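Long-range contact in fructokinase (Xylella fastidiosa Temecula1, PDB 3LJS), which probably phosphorylates fructose at the expense of ATP and belongs to the PfkB (ribokinase-like) family of carbohydrate kinases: residues Pro39-Gly51 with Ala312-Ser324. Sequence-based numbering, arbitrary orientation.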
loop_
_atom_site.group_PDB
_atom_site.type_symbol
_atom_site.label_atom_id
_atom_site.label_comp_id
_atom_site.label_asym_id
_atom_site.label_seq_id
_atom_site.Cartn_x
_atom_site.Cartn_y
_atom_site.Cartn_z
ATOM N N PRO B 39 7.886 -12.870 -12.437
ATOM C CA PRO B 39 7.462 -14.206 -12.879
ATOM C C PRO B 39 6.002 -14.244 -13.341
ATOM O O PRO B 39 5.629 -15.066 -14.181
ATOM C CB PRO B 39 7.731 -15.089 -11.652
ATOM C CG PRO B 39 7.713 -14.117 -10.494
ATOM C CD PRO B 39 8.407 -12.908 -11.059
ATOM N N ALA B 40 5.182 -13.343 -12.804
ATOM C CA ALA B 40 3.774 -13.277 -13.184
ATOM C C ALA B 40 3.650 -12.826 -14.635
ATOM O O ALA B 40 2.847 -13.372 -15.393
ATOM C CB ALA B 40 3.011 -12.313 -12.267
ATOM N N ASN B 41 4.444 -11.827 -15.016
ATOM C CA ASN B 41 4.428 -11.327 -16.390
ATOM C C ASN B 41 4.873 -12.439 -17.344
ATOM O O ASN B 41 4.317 -12.605 -18.423
ATOM C CB ASN B 41 5.381 -10.138 -16.565
ATOM C CG ASN B 41 4.953 -8.903 -15.780
ATOM O OD1 ASN B 41 3.763 -8.662 -15.569
ATOM N ND2 ASN B 41 5.931 -8.098 -15.368
ATOM N N VAL B 42 5.893 -13.192 -16.949
ATOM C CA VAL B 42 6.384 -14.269 -17.801
ATOM C C VAL B 42 5.277 -15.290 -18.030
ATOM O O VAL B 42 5.072 -15.753 -19.152
ATOM C CB VAL B 42 7.613 -14.960 -17.174
ATOM C CG1 VAL B 42 8.017 -16.170 -18.011
ATOM C CG2 VAL B 42 8.782 -13.966 -17.092
ATOM N N ALA B 43 4.548 -15.617 -16.968
ATOM C CA ALA B 43 3.463 -16.585 -17.050
ATOM C C ALA B 43 2.381 -16.152 -18.035
ATOM O O ALA B 43 1.920 -16.951 -18.862
ATOM C CB ALA B 43 2.849 -16.805 -15.660
ATOM N N VAL B 44 1.977 -14.888 -17.951
ATOM C CA VAL B 44 0.938 -14.382 -18.836
ATOM C C VAL B 44 1.411 -14.340 -20.282
ATOM O O VAL B 44 0.632 -14.584 -21.207
ATOM C CB VAL B 44 0.462 -12.979 -18.401
ATOM C CG1 VAL B 44 -0.547 -12.438 -19.400
ATOM C CG2 VAL B 44 -0.174 -13.059 -17.017
ATOM N N ALA B 45 2.689 -14.034 -20.485
ATOM C CA ALA B 45 3.226 -13.988 -21.843
ATOM C C ALA B 45 3.192 -15.390 -22.450
ATOM O O ALA B 45 2.859 -15.556 -23.621
ATOM C CB ALA B 45 4.659 -13.455 -21.827
ATOM N N VAL B 46 3.546 -16.394 -21.650
ATOM C CA VAL B 46 3.548 -17.779 -22.118
ATOM C C VAL B 46 2.124 -18.243 -22.439
ATOM O O VAL B 46 1.892 -18.891 -23.456
ATOM C CB VAL B 46 4.153 -18.742 -21.053
ATOM C CG1 VAL B 46 3.997 -20.199 -21.506
ATOM C CG2 VAL B 46 5.626 -18.425 -20.835
ATOM N N ALA B 47 1.176 -17.904 -21.570
ATOM C CA ALA B 47 -0.216 -18.303 -21.764
ATOM C C ALA B 47 -0.822 -17.676 -23.020
ATOM O O ALA B 47 -1.615 -18.300 -23.717
ATOM C CB ALA B 47 -1.039 -17.917 -20.545
ATOM N N ARG B 48 -0.442 -16.438 -23.305
ATOM C CA ARG B 48 -0.961 -15.745 -24.474
ATOM C C ARG B 48 -0.512 -16.455 -25.760
ATOM O O ARG B 48 -1.233 -16.462 -26.761
ATOM C CB ARG B 48 -0.476 -14.294 -24.461
ATOM C CG ARG B 48 -1.090 -13.394 -25.517
ATOM C CD ARG B 48 -2.585 -13.209 -25.310
ATOM N NE ARG B 48 -3.102 -12.150 -26.178
ATOM C CZ ARG B 48 -4.353 -12.093 -26.623
ATOM N NH1 ARG B 48 -5.221 -13.038 -26.285
ATOM N NH2 ARG B 48 -4.736 -11.093 -27.403
ATOM N N LEU B 49 0.675 -17.058 -25.722
ATOM C CA LEU B 49 1.214 -17.772 -26.875
ATOM C C LEU B 49 0.615 -19.174 -27.010
ATOM O O LEU B 49 0.805 -19.838 -28.027
ATOM C CB LEU B 49 2.737 -17.882 -26.760
ATOM C CG LEU B 49 3.509 -16.560 -26.746
ATOM C CD1 LEU B 49 4.964 -16.822 -26.357
ATOM C CD2 LEU B 49 3.431 -15.906 -28.117
ATOM N N GLY B 50 -0.091 -19.623 -25.977
ATOM C CA GLY B 50 -0.706 -20.940 -26.015
ATOM C C GLY B 50 0.046 -22.032 -25.280
ATOM O O GLY B 50 -0.331 -23.199 -25.344
ATOM N N GLY B 51 1.105 -21.671 -24.567
ATOM C CA GLY B 51 1.867 -22.676 -23.845
ATOM C C GLY B 51 1.231 -23.080 -22.527
ATOM O O GLY B 51 0.452 -22.320 -21.951
ATOM N N ALA B 312 5.151 -2.396 -16.515
ATOM C CA ALA B 312 3.860 -3.074 -16.406
ATOM C C ALA B 312 3.281 -3.309 -17.796
ATOM O O ALA B 312 3.040 -2.369 -18.556
ATOM C CB ALA B 312 2.888 -2.238 -15.570
ATOM N N PHE B 313 3.045 -4.575 -18.113
ATOM C CA PHE B 313 2.516 -4.962 -19.412
ATOM C C PHE B 313 1.004 -4.812 -19.526
ATOM O O PHE B 313 0.254 -5.258 -18.657
ATOM C CB PHE B 313 2.932 -6.404 -19.704
ATOM C CG PHE B 313 4.419 -6.579 -19.848
ATOM C CD1 PHE B 313 5.014 -6.597 -21.108
ATOM C CD2 PHE B 313 5.230 -6.683 -18.725
ATOM C CE1 PHE B 313 6.395 -6.713 -21.243
ATOM C CE2 PHE B 313 6.611 -6.799 -18.850
ATOM C CZ PHE B 313 7.197 -6.816 -20.114
ATOM N N THR B 314 0.562 -4.172 -20.603
ATOM C CA THR B 314 -0.859 -3.973 -20.834
ATOM C C THR B 314 -1.370 -4.916 -21.920
ATOM O O THR B 314 -2.577 -5.068 -22.096
ATOM C CB THR B 314 -1.165 -2.509 -21.240
ATOM O OG1 THR B 314 -0.415 -2.161 -22.409
ATOM C CG2 THR B 314 -0.796 -1.558 -20.108
ATOM N N ALA B 315 -0.450 -5.556 -22.640
ATOM C CA ALA B 315 -0.825 -6.487 -23.700
ATOM C C ALA B 315 0.322 -7.400 -24.135
ATOM O O ALA B 315 1.442 -6.943 -24.368
ATOM C CB ALA B 315 -1.353 -5.715 -24.911
HETATM N N MSE B 316 0.027 -8.693 -24.235
HETATM C CA MSE B 316 1.006 -9.686 -24.670
HETATM C C MSE B 316 0.549 -10.159 -26.048
HETATM O O MSE B 316 -0.649 -10.236 -26.318
HETATM C CB MSE B 316 1.051 -10.861 -23.689
HETATM C CG MSE B 316 1.462 -10.461 -22.278
HETATM SE SE MSE B 316 3.242 -9.700 -22.232
HETATM C CE MSE B 316 3.650 -10.022 -20.353
ATOM N N PRO B 317 1.496 -10.482 -26.937
ATOM C CA PRO B 317 1.121 -10.934 -28.279
ATOM C C PRO B 317 0.778 -12.421 -28.385
ATOM O O PRO B 317 1.275 -13.244 -27.613
ATOM C CB PRO B 317 2.351 -10.579 -29.099
ATOM C CG PRO B 317 3.464 -10.924 -28.136
ATOM C CD PRO B 317 2.959 -10.327 -26.821
HETATM N N MSE B 318 -0.081 -12.751 -29.344
HETATM C CA MSE B 318 -0.462 -14.132 -29.589
HETATM C C MSE B 318 0.568 -14.723 -30.552
HETATM O O MSE B 318 1.324 -13.988 -31.192
HETATM C CB MSE B 318 -1.855 -14.208 -30.215
HETATM C CG MSE B 318 -2.966 -13.663 -29.335
HETATM SE SE MSE B 318 -4.700 -13.853 -30.197
HETATM C CE MSE B 318 -4.495 -12.480 -31.545
ATOM N N LEU B 319 0.596 -16.047 -30.652
ATOM C CA LEU B 319 1.555 -16.713 -31.526
ATOM C C LEU B 319 1.491 -16.195 -32.965
ATOM O O LEU B 319 2.518 -15.874 -33.564
ATOM C CB LEU B 319 1.327 -18.227 -31.504
ATOM C CG LEU B 319 2.253 -19.055 -32.400
ATOM C CD1 LEU B 319 3.706 -18.797 -32.018
ATOM C CD2 LEU B 319 1.916 -20.532 -32.256
ATOM N N SER B 320 0.282 -16.090 -33.507
ATOM C CA SER B 320 0.103 -15.618 -34.878
ATOM C C SER B 320 0.747 -14.250 -35.119
ATOM O O SER B 320 1.366 -14.025 -36.160
ATOM C CB SER B 320 -1.389 -15.549 -35.216
ATOM O OG SER B 320 -2.075 -14.719 -34.292
ATOM N N GLU B 321 0.596 -13.344 -34.159
ATOM C CA GLU B 321 1.157 -12.002 -34.271
ATOM C C GLU B 321 2.682 -12.003 -34.217
ATOM O O GLU B 321 3.334 -11.233 -34.924
ATOM C CB GLU B 321 0.597 -11.118 -33.158
ATOM C CG GLU B 321 -0.912 -11.023 -33.198
ATOM C CD GLU B 321 -1.474 -10.185 -32.073
ATOM O OE1 GLU B 321 -1.143 -10.466 -30.903
ATOM O OE2 GLU B 321 -2.253 -9.253 -32.358
ATOM N N VAL B 322 3.248 -12.858 -33.372
ATOM C CA VAL B 322 4.699 -12.953 -33.270
ATOM C C VAL B 322 5.269 -13.542 -34.563
ATOM O O VAL B 322 6.234 -13.020 -35.123
ATOM C CB VAL B 322 5.122 -13.851 -32.090
ATOM C CG1 VAL B 322 6.644 -14.017 -32.084
ATOM C CG2 VAL B 322 4.641 -13.245 -30.782
ATOM N N LEU B 323 4.672 -14.632 -35.039
ATOM C CA LEU B 323 5.144 -15.259 -36.265
ATOM C C LEU B 323 5.000 -14.322 -37.468
ATOM O O LEU B 323 5.846 -14.328 -38.358
ATOM C CB LEU B 323 4.400 -16.580 -36.513
ATOM C CG LEU B 323 4.669 -17.678 -35.472
ATOM C CD1 LEU B 323 3.850 -18.927 -35.795
ATOM C CD2 LEU B 323 6.164 -18.015 -35.459
ATOM N N SER B 324 3.942 -13.508 -37.491
ATOM C CA SER B 324 3.741 -12.576 -38.599
ATOM C C SER B 324 4.844 -11.535 -38.614
ATOM O O SER B 324 5.330 -11.159 -39.683
ATOM C CB SER B 324 2.386 -11.863 -38.495
ATOM O OG SER B 324 1.322 -12.774 -38.682
HETATM O O HOH W 1 6.281 -5.082 -15.031
HETATM O O HOH W 2 2.990 -13.409 -25.366
HETATM O O HOH W 3 -1.472 -17.611 -29.310
HETATM O O HOH W 4 -2.410 -9.336 -28.405
#
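R48 leaves its helix with CG anti to the backbone N (chi1 -172°) and then bends at chi2 (65°), which lays the guanidinium beside the extended run M316-M318. There NE donates to M316 O at 3.1 Å; the oxygen lies in the guanidinium plane, while NE sits above the carbonyl plane. M318 comes over one face of the same group, its CG 3.4 Å from R48 CZ. A water bridges R48 NH2, M316 O and E321 OE1, so arginine and glutamate are linked through it, their charged atoms not touching. E321 OE1 also takes the N-H of M318, the N-cap residue of the next helix, on its anti lone pair, in a nearly straight bond of 3.0 Å.

Selenomethionine M316, bent at chi2 (-61°), runs back along the helix: its CG meets V44 CG1 at 4.0 Å, and its CE ends 3.9 Å from A45 CB. Further on, L49 CD2 reaches V322 CG2 at 4.0 Å. Two more waters tie the backbones together, one between A45 O and P317 O, the other between R48 O and L319 N. At the far end the N41 amide meets the F313 ring obliquely, CG to CD2 3.7 Å; N41 ND2 hydrogen-bonds D262 OD2, next to G261, which binds ATP.

The contact packs the C-terminal run across helix 38-49 of the ribokinase-like fold, its N-capped helix starting at nearly a right angle. Strand 53-60 packs against A43 and V46, helix 262-275 touches L49 and L319 through Y270, and helix 289-305 backs P317 and V322.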